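Local coordinates for vacuolar protein sorting-associated protein IST1 (PDB 3GGY) that helps sort cargo proteins into the intralumenal vesicles of multivesicular bodies and regulates recruitment of VPS4 to the ESCRT-III complex, at residues A[108-113]-A[147-152]. Residues are numbered along the deposited sequence; the frame is centred on the assembly and turned at random.
Sequences AIRSLI and DHIDVP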
# COMPACT_ATOMS: atom_id res chain seq x y z
N ALA A 108 3.36 6.61 11.32
CA ALA A 108 3.65 6.96 9.93
C ALA A 108 5.03 6.52 9.44
O ALA A 108 5.14 5.90 8.38
CB ALA A 108 3.49 8.47 9.74
N ILE A 109 6.07 6.82 10.20
CA ILE A 109 7.42 6.46 9.79
C ILE A 109 7.63 4.95 9.80
O ILE A 109 8.27 4.40 8.90
CB ILE A 109 8.48 7.14 10.69
CG1 ILE A 109 9.87 6.94 10.08
CG2 ILE A 109 8.41 6.58 12.10
CD1 ILE A 109 10.06 7.63 8.74
N ARG A 110 7.09 4.26 10.81
CA ARG A 110 7.23 2.81 10.88
C ARG A 110 6.53 2.14 9.70
O ARG A 110 7.07 1.20 9.12
CB ARG A 110 6.66 2.29 12.19
CG ARG A 110 7.51 2.62 13.40
CD ARG A 110 6.85 2.17 14.69
NE ARG A 110 7.67 2.54 15.83
CZ ARG A 110 8.70 1.81 16.27
NH1 ARG A 110 9.01 0.67 15.68
NH2 ARG A 110 9.43 2.26 17.29
N SER A 111 5.34 2.62 9.35
CA SER A 111 4.60 2.03 8.25
C SER A 111 5.32 2.19 6.91
O SER A 111 5.33 1.28 6.09
CB SER A 111 3.20 2.63 8.17
OG SER A 111 2.44 2.30 9.33
N LEU A 112 5.91 3.36 6.69
CA LEU A 112 6.61 3.61 5.44
C LEU A 112 7.86 2.75 5.31
O LEU A 112 8.17 2.24 4.23
CB LEU A 112 6.96 5.09 5.34
CG LEU A 112 5.73 5.96 5.08
CD1 LEU A 112 6.05 7.42 5.33
CD2 LEU A 112 5.24 5.74 3.65
N ILE A 113 8.58 2.57 6.41
CA ILE A 113 9.78 1.74 6.38
C ILE A 113 9.39 0.27 6.15
O ILE A 113 10.03 -0.44 5.37
CB ILE A 113 10.57 1.90 7.69
CG1 ILE A 113 11.19 3.31 7.71
CG2 ILE A 113 11.66 0.83 7.79
CD1 ILE A 113 11.87 3.67 9.03
N ASP A 147 10.77 -7.36 12.87
CA ASP A 147 9.72 -7.67 13.83
C ASP A 147 8.44 -6.83 13.77
O ASP A 147 7.60 -6.96 14.66
CB ASP A 147 10.30 -7.57 15.25
CG ASP A 147 11.64 -8.27 15.39
OD1 ASP A 147 11.80 -9.37 14.84
OD2 ASP A 147 12.53 -7.70 16.06
N HIS A 148 8.30 -6.02 12.73
CA HIS A 148 7.16 -5.12 12.54
C HIS A 148 6.67 -4.44 13.83
O HIS A 148 5.47 -4.28 14.05
CB HIS A 148 5.99 -5.82 11.83
CG HIS A 148 5.45 -7.02 12.54
ND1 HIS A 148 6.00 -8.28 12.39
CD2 HIS A 148 4.41 -7.16 13.39
CE1 HIS A 148 5.31 -9.14 13.11
NE2 HIS A 148 4.34 -8.49 13.73
N ILE A 149 7.62 -4.00 14.64
CA ILE A 149 7.30 -3.34 15.90
C ILE A 149 6.52 -2.05 15.66
O ILE A 149 6.95 -1.17 14.91
CB ILE A 149 8.58 -3.01 16.70
CG1 ILE A 149 9.31 -4.31 17.05
CG2 ILE A 149 8.23 -2.22 17.96
CD1 ILE A 149 8.46 -5.31 17.80
N ASP A 150 5.35 -1.97 16.29
CA ASP A 150 4.46 -0.82 16.19
C ASP A 150 3.94 -0.50 14.79
O ASP A 150 3.48 0.61 14.53
CB ASP A 150 5.12 0.42 16.80
CG ASP A 150 5.08 0.42 18.32
OD1 ASP A 150 4.59 -0.58 18.89
OD2 ASP A 150 5.53 1.41 18.93
N VAL A 151 3.99 -1.48 13.89
CA VAL A 151 3.45 -1.29 12.55
C VAL A 151 1.97 -1.65 12.65
O VAL A 151 1.62 -2.74 13.11
CB VAL A 151 4.13 -2.20 11.51
CG1 VAL A 151 3.46 -2.03 10.13
CG2 VAL A 151 5.61 -1.86 11.39
N PRO A 152 1.07 -0.75 12.22
CA PRO A 152 -0.38 -0.96 12.26
C PRO A 152 -0.81 -2.27 11.61
O PRO A 152 -0.30 -2.66 10.56
CB PRO A 152 -0.93 0.25 11.50
CG PRO A 152 0.09 1.30 11.76
CD PRO A 152 1.39 0.55 11.61
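A type II beta turn, H148 to V151, is met by R110 and S111 of helix 105-115. The turn joins helix 138-147 to helix 153-159, and P152 is the N-cap residue of the latter. R110 makes most of the contact. Its chain is extended from CG to NE, and CD, anti to CA (chi2 176°), is laid against CB of D150. The two carbons are a tight 3.2 Å apart. NH1 gives a weak hydrogen bond to the backbone O of I149, 2.9 Å long and bent to 126°. This carbonyl lies oblique to the guanidinium.

Both helix 105-115 and this loop belong to the ESCRT-III-like, helical N-terminal domain of IST1. CB of D150 lies over one face of the R110 guanidinium. OD2 of D150 stands 3.8 Å above the guanidinium plane, offset toward the rim, and 3.9 Å from NE of R110. The carboxylate plane is turned 71° from the guanidinium. This is a long salt bridge of charges alone, because no N-H points at the oxygen. N106 links the two residues: its OD1 accepts from NE of R110 and its ND2 donates to OD2 of D150. NH2 of R110 forms a salt bridge with E93. An alanine at R110 would probably leave E93 and D150 without this positive charge, the I149 carbonyl without its weak bond to the helix, and a gap beside CB of D150.

Near the end of the loop, OG of S111 makes a close van der Waals contact with CD of P152, at 3.1 Å. The hydrogen bond of that hydroxyl is with O of E107, one turn back in its own helix. V151 adds a looser approach, its CG2 4.1 Å from O of R110.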